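PDB 3NWR: A rubisco-like protein from Burkholderia fungorum, which belongs to the RuBisCO-like proteins, relatives of the RuBisCO large chain, and probably acts as a lyase, its precise substrate and reaction being unsettled. Local coordinates for residues 273-285 / 309-321. Numbering follows the deposited sequence.
Sequences LRRTTPLVLHAHR and RLSGVDHMHVHGL
R274 of helix 267-276 reaches across to G312 and D314, an example of buried polar groups joining neighbouring units of a barrel. Its NH1 bonds G312 O at 2.9 Å and forms a salt bridge with D314 OD2, which it meets from above the carboxylate plane; NH2 of the same guanidinium binds T277 O and L279 O, so four bonds fix its rotation. V280 follows, and with CG1 anti to the backbone N (chi1 176°) that methyl lies over one face of the H315 ring, 3.4 Å from NE2. L281 N takes the anti lone pair of D314 OD2 at 2.8 Å, while L281 O receives D314 N in return. H282 is hydrogen-bonded through ND1 to H315 ND1, rim to rim with planes at 86°, and through NE2 to H317 NE2, each at 2.9 Å. A283 packs CB against V313 CG1 and M316 SD, and a water links its O to H317 N. The H284 ring turns an edge toward the face of H317, and R285 sets NH2 3.2 Å above the centre of the H319 ring. Strands 280-284 and 315-319 are TIM-barrel neighbours in a beta-alpha-beta crossover through helix 301-309, which M316 touches; strand 257-261 flanks 280-284.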
ATOM      1  N   LEU A 273      14.865  -6.147   5.324  1.00 12.48           N
ATOM      2  CA  LEU A 273      15.945  -5.166   5.273  1.00 13.44           C
ATOM      3  C   LEU A 273      16.391  -4.813   6.681  1.00 13.63           C
ATOM      4  O   LEU A 273      17.581  -4.677   6.946  1.00 14.14           O
ATOM      5  CB  LEU A 273      15.488  -3.903   4.552  1.00 13.19           C
ATOM      6  CG  LEU A 273      16.453  -2.716   4.563  1.00 14.24           C
ATOM      7  CD1 LEU A 273      17.748  -3.069   3.810  1.00 18.14           C
ATOM      8  CD2 LEU A 273      15.769  -1.513   3.939  1.00 15.11           C
ATOM      9  N   ARG A 274      15.427  -4.653   7.583  1.00 13.22           N
ATOM     10  CA  ARG A 274      15.721  -4.295   8.972  1.00 12.67           C
ATOM     11  C   ARG A 274      16.675  -5.280   9.623  1.00 14.13           C
ATOM     12  O   ARG A 274      17.538  -4.882  10.421  1.00 15.47           O
ATOM     13  CB  ARG A 274      14.426  -4.242   9.783  1.00 13.43           C
ATOM     14  CG  ARG A 274      14.615  -4.250  11.307  1.00 13.59           C
ATOM     15  CD  ARG A 274      14.965  -2.855  11.859  1.00 14.07           C
ATOM     16  NE  ARG A 274      16.311  -2.423  11.489  1.00 19.45           N
ATOM     17  CZ  ARG A 274      16.828  -1.219  11.734  1.00 18.87           C
ATOM     18  NH1 ARG A 274      16.128  -0.261  12.365  1.00 15.18           N
ATOM     19  NH2 ARG A 274      18.074  -0.985  11.351  1.00 13.98           N
ATOM     20  N   ARG A 275      16.517  -6.562   9.305  1.00 14.71           N
ATOM     21  CA  ARG A 275      17.345  -7.586   9.931  1.00 15.71           C
ATOM     22  C   ARG A 275      18.790  -7.576   9.442  1.00 17.75           C
ATOM     23  O   ARG A 275      19.682  -8.064  10.133  1.00 21.02           O
ATOM     24  CB  ARG A 275      16.740  -8.973   9.726  1.00 16.54           C
ATOM     25  CG  ARG A 275      15.526  -9.259  10.586  1.00 19.30           C
ATOM     26  CD  ARG A 275      15.276 -10.765  10.653  1.00 21.99           C
ATOM     27  NE  ARG A 275      15.195 -11.324   9.311  1.00 25.07           N
ATOM     28  CZ  ARG A 275      14.091 -11.313   8.575  1.00 24.32           C
ATOM     29  NH1 ARG A 275      12.974 -10.785   9.065  1.00 25.42           N
ATOM     30  NH2 ARG A 275      14.105 -11.828   7.355  1.00 18.82           N
ATOM     31  N   THR A 276      19.030  -7.032   8.256  1.00 14.10           N
ATOM     32  CA  THR A 276      20.380  -7.088   7.691  1.00 15.11           C
ATOM     33  C   THR A 276      21.145  -5.758   7.683  1.00 19.24           C
ATOM     34  O   THR A 276      22.344  -5.746   7.396  1.00 25.24           O
ATOM     35  CB  THR A 276      20.390  -7.742   6.286  1.00 21.20           C
ATOM     36  OG1 THR A 276      19.474  -7.057   5.425  1.00 19.49           O
ATOM     37  CG2 THR A 276      19.977  -9.200   6.387  1.00 20.29           C
ATOM     38  N   THR A 277      20.485  -4.645   7.992  1.00 14.41           N
ATOM     39  CA  THR A 277      21.223  -3.386   8.106  1.00 15.94           C
ATOM     40  C   THR A 277      21.268  -2.833   9.524  1.00 16.63           C
ATOM     41  O   THR A 277      20.251  -2.789  10.223  1.00 16.70           O
ATOM     42  CB  THR A 277      20.721  -2.286   7.156  1.00 16.86           C
ATOM     43  OG1 THR A 277      21.593  -1.148   7.264  1.00 17.97           O
ATOM     44  CG2 THR A 277      19.324  -1.860   7.522  1.00 16.98           C
ATOM     45  N   PRO A 278      22.462  -2.400   9.947  1.00 14.26           N
ATOM     46  CA  PRO A 278      22.630  -1.790  11.270  1.00 13.82           C
ATOM     47  C   PRO A 278      22.397  -0.284  11.259  1.00 16.71           C
ATOM     48  O   PRO A 278      22.602   0.365  12.287  1.00 14.69           O
ATOM     49  CB  PRO A 278      24.096  -2.090  11.590  1.00 14.83           C
ATOM     50  CG  PRO A 278      24.762  -2.077  10.256  1.00 15.16           C
ATOM     51  CD  PRO A 278      23.753  -2.654   9.284  1.00 15.05           C
ATOM     52  N   LEU A 279      21.979   0.259  10.118  1.00 14.89           N
ATOM     53  CA  LEU A 279      21.789   1.696   9.965  1.00 14.95           C
ATOM     54  C   LEU A 279      20.434   2.139  10.507  1.00 13.13           C
ATOM     55  O   LEU A 279      19.553   1.320  10.759  1.00 15.15           O
ATOM     56  CB  LEU A 279      21.913   2.089   8.488  1.00 13.60           C
ATOM     57  CG  LEU A 279      23.211   1.638   7.816  1.00 13.17           C
ATOM     58  CD1 LEU A 279      23.162   1.856   6.319  1.00 14.45           C
ATOM     59  CD2 LEU A 279      24.384   2.383   8.442  1.00 16.28           C
ATOM     60  N   VAL A 280      20.292   3.442  10.705  1.00 12.31           N
ATOM     61  CA  VAL A 280      18.989   4.037  11.010  1.00 12.74           C
ATOM     62  C   VAL A 280      18.078   3.873   9.798  1.00 12.78           C
ATOM     63  O   VAL A 280      18.483   4.139   8.672  1.00 13.70           O
ATOM     64  CB  VAL A 280      19.153   5.529  11.330  1.00 13.10           C
ATOM     65  CG1 VAL A 280      17.787   6.192  11.546  1.00 14.78           C
ATOM     66  CG2 VAL A 280      20.030   5.708  12.560  1.00 14.93           C
ATOM     67  N   LEU A 281      16.845   3.446  10.050  1.00 12.33           N
ATOM     68  CA  LEU A 281      15.859   3.229   8.999  1.00 12.73           C
ATOM     69  C   LEU A 281      14.859   4.382   9.031  1.00 12.29           C
ATOM     70  O   LEU A 281      13.994   4.449   9.917  1.00 13.80           O
ATOM     71  CB  LEU A 281      15.144   1.899   9.231  1.00 16.01           C
ATOM     72  CG  LEU A 281      15.165   0.863   8.119  1.00 30.29           C
ATOM     73  CD1 LEU A 281      14.248  -0.293   8.495  1.00 19.69           C
ATOM     74  CD2 LEU A 281      14.757   1.484   6.795  1.00 20.91           C
ATOM     75  N   HIS A 282      15.008   5.302   8.086  1.00 11.09           N
ATOM     76  CA  HIS A 282      14.151   6.489   7.993  1.00 11.65           C
ATOM     77  C   HIS A 282      12.995   6.164   7.043  1.00 11.64           C
ATOM     78  O   HIS A 282      13.187   6.053   5.831  1.00 11.59           O
ATOM     79  CB  HIS A 282      14.971   7.685   7.472  1.00 11.97           C
ATOM     80  CG  HIS A 282      14.195   8.963   7.354  1.00 10.79           C
ATOM     81  ND1 HIS A 282      14.034   9.840   8.407  1.00 11.20           N
ATOM     82  CD2 HIS A 282      13.556   9.520   6.299  1.00 11.42           C
ATOM     83  CE1 HIS A 282      13.318  10.878   8.008  1.00 12.76           C
ATOM     84  NE2 HIS A 282      13.006  10.704   6.736  1.00 12.73           N
ATOM     85  N   ALA A 283      11.795   6.016   7.596  1.00 11.31           N
ATOM     86  CA  ALA A 283      10.634   5.624   6.802  1.00 10.80           C
ATOM     87  C   ALA A 283       9.946   6.823   6.159  1.00 11.41           C
ATOM     88  O   ALA A 283       9.494   7.726   6.867  1.00 12.30           O
ATOM     89  CB  ALA A 283       9.636   4.859   7.685  1.00 12.00           C
ATOM     90  N   HIS A 284       9.860   6.840   4.833  1.00  9.93           N
ATOM     91  CA  HIS A 284       9.131   7.899   4.147  1.00 11.12           C
ATOM     92  C   HIS A 284       7.771   7.354   3.771  1.00 11.05           C
ATOM     93  O   HIS A 284       7.679   6.323   3.110  1.00 11.20           O
ATOM     94  CB  HIS A 284       9.861   8.409   2.897  1.00 11.45           C
ATOM     95  CG  HIS A 284       9.342   9.730   2.427  1.00 11.41           C
ATOM     96  ND1 HIS A 284       8.188   9.850   1.685  1.00 11.31           N
ATOM     97  CD2 HIS A 284       9.774  10.994   2.660  1.00 15.18           C
ATOM     98  CE1 HIS A 284       7.948  11.129   1.450  1.00 14.50           C
ATOM     99  NE2 HIS A 284       8.898  11.845   2.027  1.00 16.87           N
ATOM    100  N   ARG A 285       6.715   8.050   4.180  1.00 11.98           N
ATOM    101  CA  ARG A 285       5.375   7.491   4.054  1.00 12.06           C
ATOM    102  C   ARG A 285       4.618   7.915   2.796  1.00 12.23           C
ATOM    103  O   ARG A 285       3.404   7.724   2.717  1.00 12.59           O
ATOM    104  CB  ARG A 285       4.539   7.815   5.306  1.00 11.72           C
ATOM    105  CG  ARG A 285       4.039   9.262   5.342  1.00 13.23           C
ATOM    106  CD  ARG A 285       3.308   9.614   6.626  1.00 13.88           C
ATOM    107  NE  ARG A 285       2.446  10.768   6.384  1.00 13.74           N
ATOM    108  CZ  ARG A 285       1.707  11.375   7.311  1.00 13.30           C
ATOM    109  NH1 ARG A 285       1.744  10.974   8.570  1.00 13.19           N
ATOM    110  NH2 ARG A 285       0.914  12.374   6.958  1.00 15.93           N
ATOM    111  N   ARG A 309       5.690   0.180  12.649  1.00 11.91           N
ATOM    112  CA  ARG A 309       6.680   0.041  13.706  1.00 10.88           C
ATOM    113  C   ARG A 309       7.064  -1.424  13.942  1.00 12.04           C
ATOM    114  O   ARG A 309       8.179  -1.712  14.381  1.00 12.27           O
ATOM    115  CB  ARG A 309       6.189   0.734  14.972  1.00 12.83           C
ATOM    116  CG  ARG A 309       6.416   2.237  14.898  1.00 11.97           C
ATOM    117  CD  ARG A 309       5.663   3.007  15.969  1.00 12.57           C
ATOM    118  NE  ARG A 309       6.138   2.705  17.314  1.00 13.79           N
ATOM    119  CZ  ARG A 309       5.668   3.307  18.400  1.00 14.02           C
ATOM    120  NH1 ARG A 309       6.143   2.987  19.600  1.00 13.61           N
ATOM    121  NH2 ARG A 309       4.718   4.237  18.280  1.00 14.04           N
ATOM    122  N   LEU A 310       6.166  -2.349  13.618  1.00 12.46           N
ATOM    123  CA  LEU A 310       6.494  -3.775  13.723  1.00 11.83           C
ATOM    124  C   LEU A 310       7.596  -4.202  12.751  1.00 12.14           C
ATOM    125  O   LEU A 310       8.209  -5.260  12.934  1.00 13.05           O
ATOM    126  CB  LEU A 310       5.252  -4.658  13.540  1.00 11.38           C
ATOM    127  CG  LEU A 310       4.127  -4.419  14.555  1.00 11.01           C
ATOM    128  CD1 LEU A 310       2.890  -5.251  14.210  1.00 13.42           C
ATOM    129  CD2 LEU A 310       4.594  -4.724  15.979  1.00 12.85           C
ATOM    130  N   SER A 311       7.851  -3.401  11.718  1.00 11.67           N
ATOM    131  CA  SER A 311       8.946  -3.715  10.790  1.00 11.07           C
ATOM    132  C   SER A 311      10.291  -3.198  11.281  1.00 13.73           C
ATOM    133  O   SER A 311      11.334  -3.496  10.693  1.00 14.50           O
ATOM    134  CB  SER A 311       8.675  -3.157   9.393  1.00 11.49           C
ATOM    135  OG  SER A 311       8.817  -1.748   9.380  1.00 12.12           O
ATOM    136  N   GLY A 312      10.278  -2.399  12.343  1.00 11.82           N
ATOM    137  CA  GLY A 312      11.519  -1.961  12.956  1.00 13.86           C
ATOM    138  C   GLY A 312      12.060  -0.621  12.491  1.00 12.18           C
ATOM    139  O   GLY A 312      13.216  -0.280  12.775  1.00 12.54           O
ATOM    140  N   VAL A 313      11.237   0.156  11.786  1.00 11.55           N
ATOM    141  CA  VAL A 313      11.664   1.494  11.374  1.00 11.43           C
ATOM    142  C   VAL A 313      12.016   2.379  12.583  1.00 12.25           C
ATOM    143  O   VAL A 313      11.483   2.190  13.677  1.00 13.15           O
ATOM    144  CB  VAL A 313      10.611   2.197  10.502  1.00  9.93           C
ATOM    145  CG1 VAL A 313      10.371   1.391   9.225  1.00 12.19           C
ATOM    146  CG2 VAL A 313       9.307   2.388  11.275  1.00 13.82           C
ATOM    147  N   ASP A 314      12.898   3.352  12.367  1.00 10.89           N
ATOM    148  CA  ASP A 314      13.402   4.189  13.451  1.00 10.87           C
ATOM    149  C   ASP A 314      12.754   5.567  13.496  1.00 11.29           C
ATOM    150  O   ASP A 314      12.660   6.168  14.566  1.00 12.64           O
ATOM    151  CB  ASP A 314      14.911   4.363  13.293  1.00 11.37           C
ATOM    152  CG  ASP A 314      15.664   3.089  13.555  1.00 13.57           C
ATOM    153  OD1 ASP A 314      15.551   2.577  14.686  1.00 13.11           O
ATOM    154  OD2 ASP A 314      16.361   2.598  12.637  1.00 13.15           O
ATOM    155  N   HIS A 315      12.361   6.072  12.329  1.00 11.65           N
ATOM    156  CA  HIS A 315      11.717   7.376  12.196  1.00 12.16           C
ATOM    157  C   HIS A 315      10.416   7.221  11.431  1.00 12.84           C
ATOM    158  O   HIS A 315      10.328   6.410  10.507  1.00 13.45           O
ATOM    159  CB  HIS A 315      12.557   8.336  11.361  1.00 11.30           C
ATOM    160  CG  HIS A 315      13.960   8.543  11.837  1.00 11.55           C
ATOM    161  ND1 HIS A 315      14.892   9.214  11.076  1.00 12.52           N
ATOM    162  CD2 HIS A 315      14.589   8.197  12.987  1.00 12.67           C
ATOM    163  CE1 HIS A 315      16.038   9.270  11.737  1.00 11.85           C
ATOM    164  NE2 HIS A 315      15.879   8.663  12.901  1.00 12.60           N
ATOM    165  N   MET A 316       9.418   8.035  11.779  1.00 12.85           N
ATOM    166  CA  MET A 316       8.188   8.123  10.995  1.00 12.48           C
ATOM    167  C   MET A 316       7.820   9.576  10.736  1.00 12.94           C
ATOM    168  O   MET A 316       7.985  10.427  11.615  1.00 13.69           O
ATOM    169  CB  MET A 316       7.014   7.449  11.719  1.00 13.69           C
ATOM    170  CG  MET A 316       7.060   5.917  11.719  1.00 12.71           C
ATOM    171  SD  MET A 316       6.674   5.142  10.117  1.00 12.70           S
ATOM    172  CE  MET A 316       4.883   5.332  10.029  1.00 13.78           C
ATOM    173  N   HIS A 317       7.305   9.848   9.540  1.00 12.05           N
ATOM    174  CA  HIS A 317       6.856  11.184   9.174  1.00 12.27           C
ATOM    175  C   HIS A 317       5.448  11.474   9.661  1.00 11.88           C
ATOM    176  O   HIS A 317       4.554  10.610   9.569  1.00 12.47           O
ATOM    177  CB  HIS A 317       6.913  11.354   7.663  1.00 11.35           C
ATOM    178  CG  HIS A 317       8.268  11.709   7.164  1.00 13.01           C
ATOM    179  ND1 HIS A 317       8.599  12.990   6.783  1.00 16.04           N
ATOM    180  CD2 HIS A 317       9.390  10.964   7.012  1.00 13.41           C
ATOM    181  CE1 HIS A 317       9.868  13.018   6.409  1.00 18.13           C
ATOM    182  NE2 HIS A 317      10.369  11.802   6.539  1.00 13.10           N
ATOM    183  N   VAL A 318       5.250  12.704  10.134  1.00 11.07           N
ATOM    184  CA  VAL A 318       3.954  13.147  10.639  1.00 13.62           C
ATOM    185  C   VAL A 318       3.438  14.407   9.947  1.00 12.30           C
ATOM    186  O   VAL A 318       2.394  14.942  10.328  1.00 14.42           O
ATOM    187  CB  VAL A 318       3.996  13.393  12.163  1.00 12.19           C
ATOM    188  CG1 VAL A 318       4.393  12.120  12.890  1.00 13.51           C
ATOM    189  CG2 VAL A 318       4.948  14.535  12.524  1.00 13.70           C
ATOM    190  N   HIS A 319       4.143  14.838   8.909  1.00 12.18           N
ATOM    191  CA  HIS A 319       3.884  16.106   8.236  1.00 12.60           C
ATOM    192  C   HIS A 319       4.058  17.246   9.235  1.00 14.00           C
ATOM    193  O   HIS A 319       4.935  17.137  10.085  1.00 14.05           O
ATOM    194  CB  HIS A 319       2.585  16.059   7.428  1.00 15.86           C
ATOM    195  CG  HIS A 319       2.702  15.175   6.221  1.00 17.03           C
ATOM    196  ND1 HIS A 319       1.704  15.042   5.279  1.00 17.75           N
ATOM    197  CD2 HIS A 319       3.723  14.387   5.799  1.00 17.30           C
ATOM    198  CE1 HIS A 319       2.100  14.208   4.334  1.00 18.62           C
ATOM    199  NE2 HIS A 319       3.324  13.796   4.624  1.00 17.83           N
ATOM    200  N   GLY A 320       3.306  18.339   9.149  1.00 14.20           N
ATOM    201  CA  GLY A 320       3.690  19.480   9.970  1.00 15.55           C
ATOM    202  C   GLY A 320       2.593  20.439  10.355  1.00 15.79           C
ATOM    203  O   GLY A 320       1.608  20.587   9.634  1.00 16.44           O
ATOM    204  N   LEU A 321       2.779  21.105  11.490  1.00 16.15           N
ATOM    205  CA  LEU A 321       1.850  22.138  11.932  1.00 16.38           C
ATOM    206  C   LEU A 321       1.941  23.344  11.004  1.00 14.54           C
ATOM    207  O   LEU A 321       3.033  23.750  10.605  1.00 15.63           O
ATOM    208  CB  LEU A 321       2.165  22.534  13.374  1.00 16.72           C
ATOM    209  CG  LEU A 321       2.033  21.365  14.351  1.00 17.61           C
ATOM    210  CD1 LEU A 321       2.419  21.807  15.746  1.00 22.27           C
ATOM    211  CD2 LEU A 321       0.621  20.766  14.323  1.00 19.45           C
TER
HETATM  212  O   HOH W   1       6.888   7.536   7.793  1.00 12.06           O
HETATM  213  O   HOH W   2      -0.086  14.026   9.176  1.00 16.38           O